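Local coordinates for protein possible prolidase (Bifidobacterium longum NCC2705, PDB 2P9B) that probably hydrolyses carbon-nitrogen bonds other than peptide bonds as a member of the amidohydrolase family, with a prolidase role proposed but unproven, at residues Tyr288-Pro300 / Met339-Val351. Residues are numbered along the deposited sequence; the frame is centred on the assembly and turned at random.
Sequences YSALIPTLSAGLP and MIGVGTDTGMTFV
Leu-291, in strand 290-292, is bridged in parallel register to Ile-340 of the 339-351 loop: its N donates to Met-339 O (2.9 Å, 168° at the hydrogen), and its O accepts from Gly-341 N. Water bridges the two backbones on either side of this pairing. One molecule links Ser-289 O with Met-339 N, while another takes protons from Thr-294 N and Gly-343 N where the chains spread. Beyond it, Thr-294 CA makes a CA-H...O contact with Gly-343 O (3.2 Å).

Selenomethionine Met-339, bent at chi2 and chi3, brings CG obliquely to Tyr-288 CE1 (3.6 Å) and CE near the phenol oxygen. The two branches of Ile-292 lie against the backbone of two glycines, CD1 on Gly-341 CA (3.7 Å) and CG2, anti to the backbone N, against Gly-343 N. Pro-293 CD meets Ile-340 CG2 with the two side chains at about a right angle, beside helix 313-335. Farther along, Ala-297 CB rests on Asp-345 CB (3.6 Å), and Pro-300 CB packs on Phe-350 CB. Ser-296 CB touches Thr-344 CB, while their hydroxyls bond elsewhere, to Glu-359 and Asn-75 respectively.

A strand paired in parallel with the extended start of the 339-351 loop is consistent with the last two strand positions of the amidohydrolase TIM barrel; with no metal modelled, Asp-345, beside His-77 and His-79, is consistent with the metal-binding aspartate of this family.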
loop_
_atom_site.group_PDB
_atom_site.type_symbol
_atom_site.label_atom_id
_atom_site.label_comp_id
_atom_site.label_asym_id
_atom_site.label_seq_id
_atom_site.Cartn_x
_atom_site.Cartn_y
_atom_site.Cartn_z
ATOM N N TYR A 288 12.738 -0.836 -13.236
ATOM C CA TYR A 288 11.466 -0.225 -13.601
ATOM C C TYR A 288 10.914 0.539 -12.406
ATOM O O TYR A 288 11.311 0.295 -11.275
ATOM C CB TYR A 288 10.460 -1.303 -14.027
ATOM C CG TYR A 288 9.850 -2.064 -12.873
ATOM C CD1 TYR A 288 8.656 -1.641 -12.287
ATOM C CD2 TYR A 288 10.473 -3.195 -12.350
ATOM C CE1 TYR A 288 8.101 -2.327 -11.209
ATOM C CE2 TYR A 288 9.928 -3.886 -11.275
ATOM C CZ TYR A 288 8.744 -3.447 -10.709
ATOM O OH TYR A 288 8.205 -4.121 -9.634
ATOM N N SER A 289 10.001 1.468 -12.669
ATOM C CA SER A 289 9.381 2.241 -11.603
ATOM C C SER A 289 7.891 1.965 -11.655
ATOM O O SER A 289 7.358 1.612 -12.703
ATOM C CB SER A 289 9.661 3.733 -11.788
ATOM O OG SER A 289 11.034 4.008 -11.588
ATOM N N ALA A 290 7.222 2.096 -10.515
ATOM C CA ALA A 290 5.792 1.853 -10.457
ATOM C C ALA A 290 5.077 3.106 -9.979
ATOM O O ALA A 290 5.689 3.988 -9.384
ATOM C CB ALA A 290 5.492 0.688 -9.512
ATOM N N LEU A 291 3.781 3.179 -10.256
ATOM C CA LEU A 291 2.971 4.320 -9.846
ATOM C C LEU A 291 1.970 3.906 -8.767
ATOM O O LEU A 291 1.317 2.873 -8.893
ATOM C CB LEU A 291 2.210 4.871 -11.051
ATOM C CG LEU A 291 1.195 5.985 -10.776
ATOM C CD1 LEU A 291 1.909 7.242 -10.309
ATOM C CD2 LEU A 291 0.405 6.270 -12.033
ATOM N N ILE A 292 1.864 4.707 -7.705
ATOM C CA ILE A 292 0.906 4.454 -6.620
ATOM C C ILE A 292 0.056 5.732 -6.578
ATOM O O ILE A 292 0.350 6.653 -5.824
ATOM C CB ILE A 292 1.605 4.273 -5.242
ATOM C CG1 ILE A 292 2.753 3.260 -5.349
ATOM C CG2 ILE A 292 0.593 3.747 -4.207
ATOM C CD1 ILE A 292 2.312 1.860 -5.678
ATOM N N PRO A 293 -1.010 5.799 -7.393
ATOM C CA PRO A 293 -1.887 6.977 -7.455
ATOM C C PRO A 293 -2.399 7.557 -6.142
ATOM O O PRO A 293 -2.530 8.774 -6.017
ATOM C CB PRO A 293 -3.033 6.513 -8.355
ATOM C CG PRO A 293 -2.383 5.495 -9.239
ATOM C CD PRO A 293 -1.534 4.722 -8.253
ATOM N N THR A 294 -2.697 6.696 -5.175
ATOM C CA THR A 294 -3.228 7.141 -3.886
ATOM C C THR A 294 -4.395 8.113 -4.087
ATOM O O THR A 294 -4.447 9.183 -3.479
ATOM C CB THR A 294 -2.141 7.824 -3.017
ATOM O OG1 THR A 294 -1.827 9.112 -3.555
ATOM C CG2 THR A 294 -0.874 6.986 -2.998
ATOM N N LEU A 295 -5.341 7.718 -4.934
ATOM C CA LEU A 295 -6.498 8.557 -5.217
ATOM C C LEU A 295 -7.286 8.878 -3.952
ATOM O O LEU A 295 -7.870 9.952 -3.834
ATOM C CB LEU A 295 -7.412 7.880 -6.239
ATOM C CG LEU A 295 -6.755 7.614 -7.600
ATOM C CD1 LEU A 295 -7.768 6.994 -8.546
ATOM C CD2 LEU A 295 -6.220 8.917 -8.176
ATOM N N SER A 296 -7.298 7.945 -3.009
ATOM C CA SER A 296 -8.001 8.143 -1.744
ATOM C C SER A 296 -7.528 9.380 -0.985
ATOM O O SER A 296 -8.282 9.961 -0.201
ATOM C CB SER A 296 -7.815 6.924 -0.836
ATOM O OG SER A 296 -8.505 5.798 -1.324
ATOM N N ALA A 297 -6.278 9.779 -1.202
ATOM C CA ALA A 297 -5.738 10.930 -0.493
ATOM C C ALA A 297 -6.060 12.275 -1.133
ATOM O O ALA A 297 -6.181 13.280 -0.440
ATOM C CB ALA A 297 -4.226 10.782 -0.331
ATOM N N GLY A 298 -6.221 12.299 -2.450
ATOM C CA GLY A 298 -6.498 13.564 -3.106
ATOM C C GLY A 298 -7.956 13.924 -3.314
ATOM O O GLY A 298 -8.349 15.078 -3.115
ATOM N N LEU A 299 -8.763 12.943 -3.698
ATOM C CA LEU A 299 -10.174 13.183 -3.973
ATOM C C LEU A 299 -11.008 13.832 -2.872
ATOM O O LEU A 299 -11.874 14.653 -3.165
ATOM C CB LEU A 299 -10.843 11.891 -4.437
ATOM C CG LEU A 299 -10.490 11.504 -5.876
ATOM C CD1 LEU A 299 -11.020 10.114 -6.193
ATOM C CD2 LEU A 299 -11.084 12.540 -6.831
ATOM N N PRO A 300 -10.780 13.465 -1.600
ATOM C CA PRO A 300 -11.571 14.082 -0.531
ATOM C C PRO A 300 -11.491 15.607 -0.535
ATOM O O PRO A 300 -12.485 16.293 -0.297
ATOM C CB PRO A 300 -10.965 13.481 0.733
ATOM C CG PRO A 300 -10.555 12.113 0.277
ATOM C CD PRO A 300 -9.922 12.391 -1.066
HETATM N N MSE A 339 3.221 -0.562 -14.219
HETATM C CA MSE A 339 3.026 -1.200 -12.925
HETATM C C MSE A 339 2.331 -0.172 -12.036
HETATM O O MSE A 339 2.900 0.874 -11.735
HETATM C CB MSE A 339 4.379 -1.597 -12.330
HETATM C CG MSE A 339 5.025 -2.825 -13.000
HETATM SE SE MSE A 339 4.122 -4.460 -12.815
HETATM C CE MSE A 339 4.697 -4.878 -11.053
ATOM N N ILE A 340 1.101 -0.475 -11.634
ATOM C CA ILE A 340 0.319 0.440 -10.805
ATOM C C ILE A 340 -0.153 -0.269 -9.551
ATOM O O ILE A 340 -0.807 -1.304 -9.632
ATOM C CB ILE A 340 -0.921 0.947 -11.564
ATOM C CG1 ILE A 340 -0.480 1.584 -12.886
ATOM C CG2 ILE A 340 -1.701 1.926 -10.688
ATOM C CD1 ILE A 340 -1.619 1.980 -13.797
ATOM N N GLY A 341 0.160 0.309 -8.398
ATOM C CA GLY A 341 -0.233 -0.313 -7.149
ATOM C C GLY A 341 -1.350 0.386 -6.410
ATOM O O GLY A 341 -1.926 1.362 -6.884
ATOM N N VAL A 342 -1.653 -0.137 -5.228
ATOM C CA VAL A 342 -2.704 0.402 -4.377
ATOM C C VAL A 342 -2.102 0.902 -3.067
ATOM O O VAL A 342 -1.476 0.146 -2.320
ATOM C CB VAL A 342 -3.767 -0.684 -4.077
ATOM C CG1 VAL A 342 -4.667 -0.247 -2.936
ATOM C CG2 VAL A 342 -4.600 -0.945 -5.327
ATOM N N GLY A 343 -2.291 2.190 -2.809
ATOM C CA GLY A 343 -1.798 2.816 -1.594
ATOM C C GLY A 343 -2.811 3.908 -1.324
ATOM O O GLY A 343 -3.473 4.351 -2.260
ATOM N N THR A 344 -2.952 4.353 -0.078
ATOM C CA THR A 344 -3.959 5.374 0.196
ATOM C C THR A 344 -3.529 6.583 1.014
ATOM O O THR A 344 -4.276 7.553 1.103
ATOM C CB THR A 344 -5.167 4.766 0.917
ATOM O OG1 THR A 344 -4.755 4.272 2.196
ATOM C CG2 THR A 344 -5.757 3.633 0.096
ATOM N N ASP A 345 -2.344 6.519 1.612
ATOM C CA ASP A 345 -1.826 7.596 2.458
ATOM C C ASP A 345 -2.664 7.672 3.742
ATOM O O ASP A 345 -3.164 8.735 4.107
ATOM C CB ASP A 345 -1.875 8.945 1.725
ATOM C CG ASP A 345 -0.802 9.911 2.206
ATOM O OD1 ASP A 345 -0.228 9.677 3.288
ATOM O OD2 ASP A 345 -0.533 10.910 1.501
ATOM N N THR A 346 -2.814 6.541 4.425
ATOM C CA THR A 346 -3.599 6.502 5.659
ATOM C C THR A 346 -3.044 7.470 6.702
ATOM O O THR A 346 -1.874 7.846 6.655
ATOM C CB THR A 346 -3.624 5.085 6.280
ATOM O OG1 THR A 346 -2.312 4.730 6.723
ATOM C CG2 THR A 346 -4.099 4.062 5.255
ATOM N N GLY A 347 -3.884 7.863 7.654
ATOM C CA GLY A 347 -3.434 8.787 8.678
ATOM C C GLY A 347 -3.916 10.195 8.394
ATOM O O GLY A 347 -3.963 11.036 9.297
HETATM N N MSE A 348 -4.265 10.450 7.134
HETATM C CA MSE A 348 -4.774 11.758 6.734
HETATM C C MSE A 348 -6.173 11.868 7.334
HETATM O O MSE A 348 -6.854 10.862 7.532
HETATM C CB MSE A 348 -4.853 11.880 5.205
HETATM C CG MSE A 348 -3.526 11.738 4.463
HETATM SE SE MSE A 348 -2.198 13.128 4.818
HETATM C CE MSE A 348 -1.086 12.211 6.126
ATOM N N THR A 349 -6.598 13.090 7.632
ATOM C CA THR A 349 -7.911 13.305 8.225
ATOM C C THR A 349 -9.032 12.554 7.512
ATOM O O THR A 349 -9.900 11.974 8.159
ATOM C CB THR A 349 -8.271 14.807 8.251
ATOM O OG1 THR A 349 -7.283 15.526 9.003
ATOM C CG2 THR A 349 -9.637 15.015 8.891
ATOM N N PHE A 350 -9.012 12.555 6.182
ATOM C CA PHE A 350 -10.061 11.883 5.425
ATOM C C PHE A 350 -9.668 10.568 4.753
ATOM O O PHE A 350 -10.289 10.153 3.776
ATOM C CB PHE A 350 -10.650 12.850 4.396
ATOM C CG PHE A 350 -11.349 14.030 5.014
ATOM C CD1 PHE A 350 -12.560 13.866 5.681
ATOM C CD2 PHE A 350 -10.776 15.297 4.969
ATOM C CE1 PHE A 350 -13.191 14.946 6.298
ATOM C CE2 PHE A 350 -11.400 16.386 5.583
ATOM C CZ PHE A 350 -12.608 16.208 6.250
ATOM N N VAL A 351 -8.635 9.916 5.277
ATOM C CA VAL A 351 -8.205 8.622 4.742
ATOM C C VAL A 351 -8.113 7.651 5.915
ATOM O O VAL A 351 -7.073 7.524 6.559
ATOM C CB VAL A 351 -6.831 8.692 4.050
ATOM C CG1 VAL A 351 -6.526 7.352 3.381
ATOM C CG2 VAL A 351 -6.808 9.820 3.024
HETATM O O HOH W 1 5.868 0.463 -14.884
HETATM O O HOH W 2 -3.135 3.681 -5.270
HETATM O O HOH W 3 -10.492 8.974 1.229
#